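Local coordinates for citrate synthase (Pyrobaculum aerophilum, PDB 2IBP), which catalyses the condensation of oxaloacetate with acetyl-CoA to citrate, and works as a homodimer whose disulfide-closed chains are topologically interlinked, at the interface of chains A and B. Sequence-based numbering; all coordinates share one arbitrary frame. Chains: chain A/B, Citrate synthase.

Contact 1: the interface of chains A and B. Residues chain A 118, 121-122, 127-128, 131; chain B 104, 107, 111.
The ring of B:Phe111 lies with one face on the backbone at the end of helix 109-123 of chain A. A:Ala122 CA sits over the ring centre, 3.8 Å from the centroid, in a CH-pi contact, and the carbonyl carbon of A:Gly121 covers the same face nearer the rim. On that same side, beyond the CD1 corner, the carbonyl oxygen of A:Ala118 stands above the ring plane, 3.4 Å from B:Phe111 CD1. The far end of the ring, CZ, points at helix 125-135, where the amide nitrogen ND2 of A:Asn127 comes from the opposite direction to 3.5 Å, the amide plane turned 57° from the ring. A:Ile131 also approaches from the opposite direction, its CD1 at the CZ rim of B:Phe111 (3.8 Å). With CG anti to its carbonyl carbon (chi1 -76°), B:Phe111 reaches from its own helix 109-123 to the junction of the two A helices. Toward the root of the ring, the methyl of A:Ala122 meets that of B:Ala107, CB to CB 3.5 Å. B:Leu104 CD2 lies beside it. This packing is part of the two-fold dimer interface. The A:Asn127 amide is steadied within chain A: ND2 donates to A:Gly121 O at 3.0 Å, from above the carbonyl plane, with that oxygen nearly in the plane of the amide.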
loop_
_atom_site.group_PDB
_atom_site.type_symbol
_atom_site.label_atom_id
_atom_site.label_comp_id
_atom_site.label_asym_id
_atom_site.label_seq_id
_atom_site.Cartn_x
_atom_site.Cartn_y
_atom_site.Cartn_z
ATOM N N ALA A 118 -1.212 -11.380 1.947
ATOM C CA ALA A 118 -2.442 -11.043 2.672
ATOM C C ALA A 118 -3.087 -12.323 3.216
ATOM O O ALA A 118 -3.539 -12.375 4.364
ATOM C CB ALA A 118 -3.437 -10.324 1.755
ATOM N N GLY A 121 -1.290 -13.739 6.208
ATOM C CA GLY A 121 -1.521 -12.936 7.402
ATOM C C GLY A 121 -2.899 -13.174 7.998
ATOM O O GLY A 121 -3.116 -13.024 9.221
ATOM N N ALA A 122 -3.818 -13.619 7.139
ATOM C CA ALA A 122 -5.229 -13.796 7.503
ATOM C C ALA A 122 -5.438 -14.872 8.540
ATOM O O ALA A 122 -6.341 -14.774 9.377
ATOM C CB ALA A 122 -6.041 -14.115 6.273
ATOM N N ASN A 127 -0.363 -12.893 14.259
ATOM C CA ASN A 127 -0.841 -11.692 13.633
ATOM C C ASN A 127 -2.197 -11.317 14.233
ATOM O O ASN A 127 -2.435 -10.156 14.532
ATOM C CB ASN A 127 -0.968 -11.897 12.122
ATOM C CG ASN A 127 -0.985 -10.588 11.346
ATOM O OD1 ASN A 127 -0.213 -9.677 11.641
ATOM N ND2 ASN A 127 -1.745 -10.564 10.242
ATOM N N GLN A 128 -3.105 -12.288 14.329
ATOM C CA GLN A 128 -4.435 -12.027 14.915
ATOM C C GLN A 128 -4.319 -11.428 16.321
ATOM O O GLN A 128 -4.999 -10.466 16.669
ATOM C CB GLN A 128 -5.288 -13.291 14.961
ATOM C CG GLN A 128 -5.406 -14.038 13.627
ATOM C CD GLN A 128 -5.602 -13.132 12.420
ATOM O OE1 GLN A 128 -6.589 -12.400 12.317
ATOM N NE2 GLN A 128 -4.688 -13.236 11.460
ATOM N N ILE A 131 -3.063 -7.875 16.072
ATOM C CA ILE A 131 -4.158 -7.037 15.599
ATOM C C ILE A 131 -5.093 -6.720 16.776
ATOM O O ILE A 131 -5.419 -5.555 17.004
ATOM C CB ILE A 131 -4.907 -7.716 14.446
ATOM C CG1 ILE A 131 -4.018 -7.733 13.193
ATOM C CG2 ILE A 131 -6.225 -7.019 14.165
ATOM C CD1 ILE A 131 -4.522 -8.696 12.114
ATOM N N LEU B 104 -10.510 -17.459 2.184
ATOM C CA LEU B 104 -10.387 -16.510 3.276
ATOM C C LEU B 104 -11.721 -16.277 3.985
ATOM O O LEU B 104 -11.845 -15.331 4.758
ATOM C CB LEU B 104 -9.814 -15.190 2.764
ATOM C CG LEU B 104 -8.416 -15.285 2.149
ATOM C CD1 LEU B 104 -7.898 -13.930 1.641
ATOM C CD2 LEU B 104 -7.440 -15.881 3.150
ATOM N N ALA B 107 -11.439 -15.794 7.661
ATOM C CA ALA B 107 -10.570 -14.690 8.033
ATOM C C ALA B 107 -11.355 -13.391 8.142
ATOM O O ALA B 107 -12.496 -13.275 7.666
ATOM C CB ALA B 107 -9.472 -14.523 7.010
ATOM N N PHE B 111 -8.815 -8.734 5.169
ATOM C CA PHE B 111 -7.792 -9.543 4.490
ATOM C C PHE B 111 -8.350 -10.069 3.176
ATOM O O PHE B 111 -7.659 -10.076 2.151
ATOM C CB PHE B 111 -7.344 -10.725 5.356
ATOM C CG PHE B 111 -6.420 -10.344 6.462
ATOM C CD1 PHE B 111 -5.112 -9.986 6.178
ATOM C CD2 PHE B 111 -6.805 -10.450 7.779
ATOM C CE1 PHE B 111 -4.223 -9.678 7.190
ATOM C CE2 PHE B 111 -5.921 -10.113 8.798
ATOM C CZ PHE B 111 -4.628 -9.761 8.501
#

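Contact 2: the interface of chains A and B. Residues chain A 6-8, 21, 23; chain B 6-8, 23.
Strand 4-10 of chain A runs antiparallel to strand 4-10 of chain B, and the loop carrying A:Pro21 and strand 22-23 of each chain flank the pair. A:Gln7 faces B:Gln7 at the centre, with A:Val6 opposite B:Val8 and A:Val8 opposite B:Val6. Backbone hydrogen bonds join the valines in both directions. A:Val6 N donates to B:Val8 O at 2.8 Å, and B:Val8 N returns a bond to A:Val6 O. In the other pair A:Val8 N donates to B:Val6 O at 2.8 Å, and B:Val6 N to A:Val8 O. One face of the ribbon is apolar. There A:Val8 and B:Val8 cross at a slant, CG2 to CG2 at 3.8 Å; in each, CG2 stands anti to the carbonyl carbon while CG1 is anti to the backbone N (chi1 174° and 175°). A:Val6 slides past B:Ile23 in the opposite sense, its CG1 4.1 Å from B:Ile23 CG1. A:Pro21 likewise slides past B:Val6 and packs tightly, CB lying 3.3 Å from B:Val6 CG1. A:Gln7 and B:Gln7 project together from the opposite face, side by side, with amide planes 72° apart; both are poorly ordered, so the detail of their contact is doubtful. The site is a small intermolecular sheet made by the N-terminal strands of the homodimer, placed between the two subunits and backed by their short strands 22-23.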
loop_
_atom_site.group_PDB
_atom_site.type_symbol
_atom_site.label_atom_id
_atom_site.label_comp_id
_atom_site.label_asym_id
_atom_site.label_seq_id
_atom_site.Cartn_x
_atom_site.Cartn_y
_atom_site.Cartn_z
ATOM N N VAL A 6 7.665 25.100 9.157
ATOM C CA VAL A 6 8.836 24.227 9.228
ATOM C C VAL A 6 9.670 24.348 7.959
ATOM O O VAL A 6 9.132 24.347 6.848
ATOM C CB VAL A 6 8.390 22.756 9.364
ATOM C CG1 VAL A 6 9.601 21.827 9.444
ATOM C CG2 VAL A 6 7.477 22.590 10.568
ATOM N N GLN A 7 10.985 24.457 8.123
ATOM C CA GLN A 7 11.889 24.536 6.982
ATOM C C GLN A 7 12.155 23.120 6.482
ATOM O O GLN A 7 12.703 22.295 7.211
ATOM C CB GLN A 7 13.216 25.198 7.380
ATOM C CG GLN A 7 13.092 26.647 7.850
ATOM C CD GLN A 7 12.606 27.584 6.759
ATOM O OE1 GLN A 7 12.757 27.306 5.570
ATOM N NE2 GLN A 7 12.030 28.710 7.160
ATOM N N VAL A 8 11.753 22.843 5.244
ATOM C CA VAL A 8 11.940 21.520 4.641
ATOM C C VAL A 8 12.849 21.637 3.426
ATOM O O VAL A 8 12.521 22.337 2.469
ATOM C CB VAL A 8 10.585 20.920 4.200
ATOM C CG1 VAL A 8 10.777 19.619 3.441
ATOM C CG2 VAL A 8 9.671 20.734 5.397
ATOM N N PRO A 21 3.286 25.445 -0.475
ATOM C CA PRO A 21 4.157 24.728 -1.408
ATOM C C PRO A 21 3.924 23.216 -1.455
ATOM O O PRO A 21 3.723 22.576 -0.419
ATOM C CB PRO A 21 5.558 25.026 -0.874
ATOM C CG PRO A 21 5.356 25.281 0.581
ATOM C CD PRO A 21 4.012 25.923 0.715
ATOM N N ILE A 23 5.751 19.766 -2.425
ATOM C CA ILE A 23 7.028 19.140 -2.795
ATOM C C ILE A 23 6.639 17.890 -3.574
ATOM O O ILE A 23 6.194 16.903 -3.009
ATOM C CB ILE A 23 7.948 18.783 -1.583
ATOM C CG1 ILE A 23 8.363 20.062 -0.838
ATOM C CG2 ILE A 23 9.208 18.057 -2.084
ATOM C CD1 ILE A 23 9.324 19.832 0.340
ATOM N N VAL B 6 12.037 24.958 1.774
ATOM C CA VAL B 6 10.632 25.265 1.580
ATOM C C VAL B 6 9.983 25.481 2.940
ATOM O O VAL B 6 10.300 24.778 3.902
ATOM C CB VAL B 6 9.933 24.081 0.863
ATOM C CG1 VAL B 6 8.451 24.347 0.669
ATOM C CG2 VAL B 6 10.605 23.809 -0.473
ATOM N N GLN B 7 9.128 26.496 3.036
ATOM C CA GLN B 7 8.399 26.769 4.264
ATOM C C GLN B 7 7.067 26.026 4.224
ATOM O O GLN B 7 6.175 26.349 3.433
ATOM C CB GLN B 7 8.161 28.269 4.449
ATOM C CG GLN B 7 9.432 29.077 4.607
ATOM C CD GLN B 7 9.157 30.542 4.910
ATOM O OE1 GLN B 7 8.096 30.893 5.439
ATOM N NE2 GLN B 7 10.122 31.402 4.597
ATOM N N VAL B 8 6.929 25.044 5.105
ATOM C CA VAL B 8 5.728 24.223 5.153
ATOM C C VAL B 8 4.971 24.447 6.450
ATOM O O VAL B 8 5.534 24.312 7.536
ATOM C CB VAL B 8 6.096 22.729 5.036
ATOM C CG1 VAL B 8 4.867 21.858 5.214
ATOM C CG2 VAL B 8 6.791 22.468 3.711
ATOM N N ILE B 23 8.382 16.511 10.143
ATOM C CA ILE B 23 6.962 16.672 10.413
ATOM C C ILE B 23 6.371 15.274 10.602
ATOM O O ILE B 23 6.259 14.495 9.647
ATOM C CB ILE B 23 6.258 17.396 9.272
ATOM C CG1 ILE B 23 6.891 18.773 9.050
ATOM C CG2 ILE B 23 4.767 17.514 9.586
ATOM C CD1 ILE B 23 6.385 19.490 7.801
#

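Contact 3: the interface of chains A and B. Residues chain A 8, 10, 12, 14, 23; chain B 3-4, 6.
Backbone hydrogen bonds continue the antiparallel pairing from A:Val8 and B:Val6 outward to A:Thr10 and B:Gln4. A:Thr10 N donates to B:Gln4 O at 2.9 Å, and B:Gln4 N returns a bond to A:Thr10 O at 2.9 Å. A further bond lies within chain A: the side-chain hydroxyl A:Thr10 OG1 accepts from A:Gly12 N at 3.0 Å, bracing the turn that follows the strand. The hydroxyl reaches that nitrogen because OG1 is anti to the backbone N (chi1 -179°), which puts the methyl CG2 between the N and the carbonyl carbon. Apolar contacts gather around the side chain of B:Val6. A:Thr10 CG2 meets B:Val6 CG2 at 3.9 Å, and A:Ile14 slides past B:Val6 in the opposite direction, though their modelled methyl contact is too short to interpret. A:Ile14 also meets B:Gln4 from the opposite direction, its CG1 3.6 Å from the amide NE2; this glutamine is poorly ordered, so the detail of that contact is doubtful. Replacing A:Thr10 with an alanine would probably leave A:Gly12 N without its hydroxyl acceptor and open a gap beside B:Val6 CG2. The site lies at the outer end of the two-chain ribbon, where strand 4-10 of chain A turns into strand 14-15 and the modelled part of chain B begins.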
loop_
_atom_site.group_PDB
_atom_site.type_symbol
_atom_site.label_atom_id
_atom_site.label_comp_id
_atom_site.label_asym_id
_atom_site.label_seq_id
_atom_site.Cartn_x
_atom_site.Cartn_y
_atom_site.Cartn_z
ATOM N N VAL A 8 11.753 22.843 5.244
ATOM C CA VAL A 8 11.940 21.520 4.641
ATOM C C VAL A 8 12.849 21.637 3.426
ATOM O O VAL A 8 12.521 22.337 2.469
ATOM C CB VAL A 8 10.585 20.920 4.200
ATOM C CG1 VAL A 8 10.777 19.619 3.441
ATOM C CG2 VAL A 8 9.671 20.734 5.397
ATOM N N THR A 10 14.797 20.197 0.079
ATOM C CA THR A 10 14.465 19.242 -0.972
ATOM C C THR A 10 15.211 19.541 -2.262
ATOM O O THR A 10 15.538 20.689 -2.556
ATOM C CB THR A 10 12.939 19.238 -1.254
ATOM O OG1 THR A 10 12.627 18.280 -2.276
ATOM C CG2 THR A 10 12.466 20.628 -1.704
ATOM N N GLY A 12 13.859 18.270 -5.014
ATOM C CA GLY A 12 12.778 18.029 -5.970
ATOM C C GLY A 12 12.098 19.295 -6.469
ATOM O O GLY A 12 12.518 20.410 -6.148
ATOM N N ILE A 14 9.083 22.011 -6.787
ATOM C CA ILE A 14 8.130 22.634 -5.891
ATOM C C ILE A 14 7.032 23.274 -6.722
ATOM O O ILE A 14 7.301 23.951 -7.720
ATOM C CB ILE A 14 8.794 23.697 -5.012
ATOM C CG1 ILE A 14 9.923 23.057 -4.193
ATOM C CG2 ILE A 14 7.767 24.348 -4.103
ATOM C CD1 ILE A 14 10.694 24.038 -3.336
ATOM N N ILE A 23 5.751 19.766 -2.425
ATOM C CA ILE A 23 7.028 19.140 -2.795
ATOM C C ILE A 23 6.639 17.890 -3.574
ATOM O O ILE A 23 6.194 16.903 -3.009
ATOM C CB ILE A 23 7.948 18.783 -1.583
ATOM C CG1 ILE A 23 8.363 20.062 -0.838
ATOM C CG2 ILE A 23 9.208 18.057 -2.084
ATOM C CD1 ILE A 23 9.324 19.832 0.340
ATOM N N GLU B 3 19.339 21.940 -4.511
ATOM C CA GLU B 3 18.637 21.816 -3.203
ATOM C C GLU B 3 18.114 23.174 -2.747
ATOM O O GLU B 3 18.826 24.170 -2.811
ATOM C CB GLU B 3 19.580 21.249 -2.137
ATOM C CG GLU B 3 18.920 21.028 -0.774
ATOM C CD GLU B 3 19.878 20.479 0.270
ATOM O OE1 GLU B 3 21.082 20.335 -0.034
ATOM O OE2 GLU B 3 19.429 20.192 1.401
ATOM N N GLN B 4 16.875 23.196 -2.264
ATOM C CA GLN B 4 16.258 24.426 -1.778
ATOM C C GLN B 4 15.448 24.173 -0.513
ATOM O O GLN B 4 15.132 23.029 -0.183
ATOM C CB GLN B 4 15.389 25.059 -2.864
ATOM C CG GLN B 4 14.354 24.128 -3.464
ATOM C CD GLN B 4 13.613 24.760 -4.635
ATOM O OE1 GLN B 4 13.441 25.978 -4.690
ATOM N NE2 GLN B 4 13.155 23.931 -5.565
ATOM N N VAL B 6 12.037 24.958 1.774
ATOM C CA VAL B 6 10.632 25.265 1.580
ATOM C C VAL B 6 9.983 25.481 2.940
ATOM O O VAL B 6 10.300 24.778 3.902
ATOM C CB VAL B 6 9.933 24.081 0.863
ATOM C CG1 VAL B 6 8.451 24.347 0.669
ATOM C CG2 VAL B 6 10.605 23.809 -0.473
#

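Contacts 2 and 3 are neighbouring stretches of one intermolecular ribbon, their centres of C-alpha atoms about 7 Å apart, and they share A:Val8, A:Ile23 and B:Val6. Contact 1 is a separate patch, about 38 Å from contact 2 and 39 Å from contact 3 between the same kind of centres. The subunits are thus held at distant places by different means, strand pairing at the N-termini and side-chain packing on helices. The centre of contact 3 is about 18 Å from A:His289, a predicted active-site residue, and that of contact 1 about 34 Å, so neither adjoins it. The interlinking of the disulfide-closed chains stabilises the dimer further.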